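Local structure of packaging protein UL32 (Human herpesvirus 8 type M, 6XF9) at residues 361-374 with 455-467. The protein forms a pentameric ring that is required for herpesviral packaging and binds zinc, probably helping bring new capsids to nuclear replication compartments. Sequence-based numbering, arbitrary orientation.
Sequences QEIHKHLFCDPLCA and DLAHPSQTSHLYA. With ZN (zinc ion), chain P.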
loop_
_atom_site.group_PDB
_atom_site.type_symbol
_atom_site.label_atom_id
_atom_site.label_comp_id
_atom_site.label_asym_id
_atom_site.label_seq_id
_atom_site.Cartn_x
_atom_site.Cartn_y
_atom_site.Cartn_z
ATOM N N GLN D 361 27.150 -23.521 -18.292
ATOM C CA GLN D 361 26.610 -22.366 -17.588
ATOM C C GLN D 361 27.399 -21.096 -17.896
ATOM O O GLN D 361 26.800 -20.040 -18.088
ATOM C CB GLN D 361 26.602 -22.611 -16.088
ATOM C CG GLN D 361 25.581 -23.607 -15.573
ATOM C CD GLN D 361 26.033 -25.025 -15.701
ATOM O OE1 GLN D 361 27.206 -25.291 -15.952
ATOM N NE2 GLN D 361 25.121 -25.957 -15.466
ATOM N N GLU D 362 28.739 -21.156 -17.938
ATOM C CA GLU D 362 29.495 -19.942 -18.258
ATOM C C GLU D 362 29.107 -19.420 -19.620
ATOM O O GLU D 362 28.964 -18.208 -19.807
ATOM C CB GLU D 362 31.004 -20.170 -18.219
ATOM C CG GLU D 362 31.558 -20.628 -16.873
ATOM C CD GLU D 362 33.071 -20.548 -16.812
ATOM O OE1 GLU D 362 33.706 -21.631 -16.902
ATOM O OE2 GLU D 362 33.615 -19.411 -16.726
ATOM N N ILE D 363 28.952 -20.320 -20.593
ATOM C CA ILE D 363 28.571 -19.906 -21.936
ATOM C C ILE D 363 27.107 -19.493 -21.957
ATOM O O ILE D 363 26.739 -18.497 -22.592
ATOM C CB ILE D 363 28.877 -21.038 -22.933
ATOM C CG1 ILE D 363 30.386 -21.220 -23.045
ATOM C CG2 ILE D 363 28.303 -20.749 -24.306
ATOM C CD1 ILE D 363 30.783 -22.551 -23.570
ATOM N N HIS D 364 26.246 -20.234 -21.249
ATOM C CA HIS D 364 24.850 -19.819 -21.109
ATOM C C HIS D 364 24.762 -18.430 -20.503
ATOM O O HIS D 364 24.054 -17.556 -21.015
ATOM C CB HIS D 364 24.083 -20.806 -20.230
ATOM C CG HIS D 364 22.638 -20.451 -20.040
ATOM N ND1 HIS D 364 21.957 -20.691 -18.863
ATOM C CD2 HIS D 364 21.738 -19.892 -20.885
ATOM C CE1 HIS D 364 20.707 -20.278 -18.987
ATOM N NE2 HIS D 364 20.548 -19.791 -20.204
ATOM N N LYS D 365 25.461 -18.220 -19.384
ATOM C CA LYS D 365 25.452 -16.927 -18.711
ATOM C C LYS D 365 25.928 -15.830 -19.633
ATOM O O LYS D 365 25.345 -14.742 -19.666
ATOM C CB LYS D 365 26.331 -16.983 -17.476
ATOM C CG LYS D 365 26.661 -15.653 -16.916
ATOM C CD LYS D 365 27.688 -15.800 -15.819
ATOM C CE LYS D 365 28.297 -14.471 -15.527
ATOM N NZ LYS D 365 29.115 -14.567 -14.316
ATOM N N HIS D 366 26.986 -16.088 -20.388
ATOM C CA HIS D 366 27.597 -15.010 -21.157
ATOM C C HIS D 366 26.791 -14.654 -22.386
ATOM O O HIS D 366 26.607 -13.473 -22.678
ATOM C CB HIS D 366 29.029 -15.398 -21.572
ATOM C CG HIS D 366 29.663 -14.430 -22.522
ATOM N ND1 HIS D 366 30.270 -13.261 -22.103
ATOM C CD2 HIS D 366 29.753 -14.443 -23.871
ATOM C CE1 HIS D 366 30.713 -12.605 -23.161
ATOM N NE2 HIS D 366 30.402 -13.294 -24.245
ATOM N N LEU D 367 26.273 -15.638 -23.114
ATOM C CA LEU D 367 25.595 -15.321 -24.369
ATOM C C LEU D 367 24.125 -14.974 -24.190
ATOM O O LEU D 367 23.563 -14.272 -25.038
ATOM C CB LEU D 367 25.696 -16.487 -25.359
ATOM C CG LEU D 367 27.059 -16.817 -25.967
ATOM C CD1 LEU D 367 26.968 -18.143 -26.699
ATOM C CD2 LEU D 367 27.515 -15.728 -26.898
ATOM N N PHE D 368 23.460 -15.469 -23.133
ATOM C CA PHE D 368 22.009 -15.349 -23.056
ATOM C C PHE D 368 21.478 -14.734 -21.769
ATOM O O PHE D 368 20.314 -14.334 -21.762
ATOM C CB PHE D 368 21.339 -16.725 -23.242
ATOM C CG PHE D 368 21.739 -17.462 -24.519
ATOM C CD1 PHE D 368 21.137 -17.163 -25.734
ATOM C CD2 PHE D 368 22.709 -18.465 -24.491
ATOM C CE1 PHE D 368 21.497 -17.838 -26.906
ATOM C CE2 PHE D 368 23.074 -19.153 -25.671
ATOM C CZ PHE D 368 22.466 -18.832 -26.870
ATOM N N CYS D 369 22.273 -14.628 -20.696
ATOM C CA CYS D 369 21.769 -14.213 -19.385
ATOM C C CYS D 369 22.408 -12.950 -18.822
ATOM O O CYS D 369 21.687 -11.982 -18.559
ATOM C CB CYS D 369 21.925 -15.332 -18.350
ATOM S SG CYS D 369 21.003 -16.766 -18.808
ATOM N N ASP D 370 23.712 -12.920 -18.569
ATOM C CA ASP D 370 24.224 -11.828 -17.745
ATOM C C ASP D 370 24.127 -10.510 -18.505
ATOM O O ASP D 370 24.488 -10.455 -19.680
ATOM C CB ASP D 370 25.651 -12.087 -17.310
ATOM C CG ASP D 370 26.116 -11.086 -16.264
ATOM O OD1 ASP D 370 26.471 -9.962 -16.658
ATOM O OD2 ASP D 370 26.085 -11.392 -15.046
ATOM N N PRO D 371 23.600 -9.444 -17.891
ATOM C CA PRO D 371 23.478 -8.171 -18.621
ATOM C C PRO D 371 24.805 -7.438 -18.791
ATOM O O PRO D 371 24.895 -6.581 -19.668
ATOM C CB PRO D 371 22.485 -7.373 -17.762
ATOM C CG PRO D 371 22.709 -7.868 -16.387
ATOM C CD PRO D 371 23.135 -9.316 -16.494
ATOM N N LEU D 372 25.804 -7.664 -17.931
ATOM C CA LEU D 372 27.121 -7.063 -18.167
ATOM C C LEU D 372 27.850 -7.751 -19.317
ATOM O O LEU D 372 28.645 -7.109 -20.019
ATOM C CB LEU D 372 27.988 -7.105 -16.905
ATOM C CG LEU D 372 29.389 -6.509 -17.105
ATOM C CD1 LEU D 372 29.221 -5.097 -17.619
ATOM C CD2 LEU D 372 30.252 -6.523 -15.836
ATOM N N CYS D 373 27.655 -9.061 -19.488
ATOM C CA CYS D 373 28.217 -9.744 -20.648
ATOM C C CYS D 373 27.607 -9.221 -21.939
ATOM O O CYS D 373 28.283 -9.152 -22.975
ATOM C CB CYS D 373 28.012 -11.253 -20.521
ATOM S SG CYS D 373 28.835 -11.969 -19.047
ATOM N N ALA D 374 26.303 -8.931 -21.919
ATOM C CA ALA D 374 25.615 -8.406 -23.098
ATOM C C ALA D 374 26.112 -7.014 -23.466
ATOM O O ALA D 374 26.223 -6.678 -24.652
ATOM C CB ALA D 374 24.107 -8.385 -22.847
ATOM N N ASP D 455 17.989 -9.139 -25.895
ATOM C CA ASP D 455 17.241 -10.350 -25.589
ATOM C C ASP D 455 18.051 -11.136 -24.582
ATOM O O ASP D 455 19.032 -11.800 -24.931
ATOM C CB ASP D 455 16.987 -11.175 -26.838
ATOM C CG ASP D 455 15.856 -10.630 -27.657
ATOM O OD1 ASP D 455 15.141 -9.734 -27.147
ATOM O OD2 ASP D 455 15.693 -11.077 -28.819
ATOM N N LEU D 456 17.645 -11.061 -23.332
ATOM C CA LEU D 456 18.285 -11.847 -22.308
ATOM C C LEU D 456 17.205 -12.640 -21.595
ATOM O O LEU D 456 16.024 -12.319 -21.695
ATOM C CB LEU D 456 19.046 -10.954 -21.325
ATOM C CG LEU D 456 20.030 -9.996 -21.999
ATOM C CD1 LEU D 456 20.711 -9.205 -20.940
ATOM C CD2 LEU D 456 21.044 -10.696 -22.866
ATOM N N ALA D 457 17.609 -13.688 -20.882
ATOM C CA ALA D 457 16.704 -14.287 -19.920
ATOM C C ALA D 457 16.331 -13.245 -18.876
ATOM O O ALA D 457 16.984 -12.205 -18.739
ATOM C CB ALA D 457 17.330 -15.507 -19.257
ATOM N N HIS D 458 15.265 -13.523 -18.147
ATOM C CA HIS D 458 14.760 -12.546 -17.200
ATOM C C HIS D 458 15.766 -12.354 -16.070
ATOM O O HIS D 458 16.275 -13.343 -15.533
ATOM C CB HIS D 458 13.419 -12.993 -16.647
ATOM C CG HIS D 458 12.690 -11.906 -15.930
ATOM N ND1 HIS D 458 12.872 -11.645 -14.587
ATOM C CD2 HIS D 458 11.807 -10.986 -16.377
ATOM C CE1 HIS D 458 12.127 -10.612 -14.238
ATOM N NE2 HIS D 458 11.477 -10.190 -15.309
ATOM N N PRO D 459 16.087 -11.112 -15.684
ATOM C CA PRO D 459 17.128 -10.917 -14.662
ATOM C C PRO D 459 16.871 -11.636 -13.357
ATOM O O PRO D 459 17.838 -12.060 -12.715
ATOM C CB PRO D 459 17.138 -9.400 -14.463
ATOM C CG PRO D 459 16.729 -8.874 -15.777
ATOM C CD PRO D 459 15.736 -9.849 -16.354
ATOM N N SER D 460 15.612 -11.842 -12.957
ATOM C CA SER D 460 15.372 -12.591 -11.722
ATOM C C SER D 460 15.830 -14.026 -11.877
ATOM O O SER D 460 16.430 -14.592 -10.958
ATOM C CB SER D 460 13.891 -12.553 -11.345
ATOM O OG SER D 460 13.078 -13.079 -12.385
ATOM N N GLN D 461 15.557 -14.628 -13.034
ATOM C CA GLN D 461 16.106 -15.944 -13.324
ATOM C C GLN D 461 17.627 -15.903 -13.275
ATOM O O GLN D 461 18.256 -16.746 -12.627
ATOM C CB GLN D 461 15.595 -16.438 -14.685
ATOM C CG GLN D 461 16.428 -17.587 -15.242
ATOM C CD GLN D 461 16.001 -18.064 -16.642
ATOM O OE1 GLN D 461 15.110 -17.482 -17.272
ATOM N NE2 GLN D 461 16.674 -19.113 -17.144
ATOM N N THR D 462 18.238 -14.891 -13.907
ATOM C CA THR D 462 19.697 -14.795 -13.912
ATOM C C THR D 462 20.246 -14.629 -12.515
ATOM O O THR D 462 21.232 -15.273 -12.150
ATOM C CB THR D 462 20.170 -13.634 -14.779
ATOM O OG1 THR D 462 19.682 -13.813 -16.105
ATOM C CG2 THR D 462 21.695 -13.559 -14.792
ATOM N N SER D 463 19.636 -13.761 -11.716
ATOM C CA SER D 463 20.140 -13.566 -10.363
ATOM C C SER D 463 20.009 -14.825 -9.526
ATOM O O SER D 463 20.870 -15.099 -8.676
ATOM C CB SER D 463 19.395 -12.439 -9.672
ATOM O OG SER D 463 19.857 -12.377 -8.337
ATOM N N HIS D 464 18.945 -15.605 -9.738
ATOM C CA HIS D 464 18.842 -16.865 -9.012
ATOM C C HIS D 464 19.957 -17.813 -9.449
ATOM O O HIS D 464 20.614 -18.432 -8.607
ATOM C CB HIS D 464 17.458 -17.507 -9.203
ATOM C CG HIS D 464 16.379 -16.909 -8.338
ATOM N ND1 HIS D 464 16.401 -16.964 -6.958
ATOM C CD2 HIS D 464 15.190 -16.333 -8.668
ATOM C CE1 HIS D 464 15.310 -16.381 -6.477
ATOM N NE2 HIS D 464 14.552 -16.002 -7.494
ATOM N N LEU D 465 20.236 -17.879 -10.757
ATOM C CA LEU D 465 21.079 -18.944 -11.299
ATOM C C LEU D 465 22.583 -18.717 -11.072
ATOM O O LEU D 465 23.273 -19.612 -10.564
ATOM C CB LEU D 465 20.804 -19.109 -12.797
ATOM C CG LEU D 465 19.490 -19.760 -13.277
ATOM C CD1 LEU D 465 19.478 -19.962 -14.813
ATOM C CD2 LEU D 465 19.163 -21.055 -12.521
ATOM N N TYR D 466 23.113 -17.527 -11.394
ATOM C CA TYR D 466 24.545 -17.376 -11.666
ATOM C C TYR D 466 25.198 -16.272 -10.827
ATOM O O TYR D 466 24.536 -15.440 -10.192
ATOM C CB TYR D 466 24.795 -17.084 -13.158
ATOM C CG TYR D 466 24.327 -18.195 -14.071
ATOM C CD1 TYR D 466 24.617 -19.511 -13.783
ATOM C CD2 TYR D 466 23.577 -17.927 -15.196
ATOM C CE1 TYR D 466 24.197 -20.544 -14.596
ATOM C CE2 TYR D 466 23.140 -18.952 -16.022
ATOM C CZ TYR D 466 23.450 -20.261 -15.707
ATOM O OH TYR D 466 23.009 -21.299 -16.498
ATOM N N ALA D 467 26.536 -16.304 -10.832
ATOM C CA ALA D 467 27.396 -15.313 -10.173
ATOM C C ALA D 467 27.707 -14.149 -11.096
ATOM O O ALA D 467 28.079 -13.064 -10.617
ATOM C CB ALA D 467 28.697 -15.953 -9.699
ATOM O OXT ALA D 467 27.596 -14.284 -12.327
HETATM ZN ZN ZN P . 30.795 -12.577 -20.083
#
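His364 extends its imidazole with CG anti to the backbone N (chi1 -180°), and Tyr466 turns its ring beside its own backbone N (chi1 -62°), which brings the phenol to the imidazole edge. There His364 ND1 and Tyr466 OH share a hydrogen bond of 2.7 Å, with the two ring planes 84° apart. Gln361 CG packs 3.5 Å from Tyr466 CE1, Lys365 CB lies obliquely against the same ring, and Cys369 SG comes to the ring's edge, a sulfur-aromatic contact.

Lys365, extended from CG onward, runs alongside Tyr466 in the opposite sense to reach the C-terminus of the chain, where its NZ forms a salt bridge of 2.5 Å with Ala467 OXT. The nearby Asp370 carboxylate is paired through OD2 with Lys426, which probably eases its closeness to the terminal carboxylate, while its OD1 caps the next helix. At the start of the C-terminal segment, Ala457 N donates to Phe368 O at 2.9 Å, and Leu456 sets CD2 3.8 Å from Ala374 CB and CD1 against Pro371.

The contact thus illustrates how a chain end can be fastened at both its ends and its middle packed, here against helices 360-369 and 371-379, which supply His366 and Cys373 to a zinc ion completed by Cys296 and Cys299. Helix 329-338 packs on His364, helix 308-321 on Phe368, and helix 416-430 on both Pro371 and Pro459, while helix 435-451 meets Leu456.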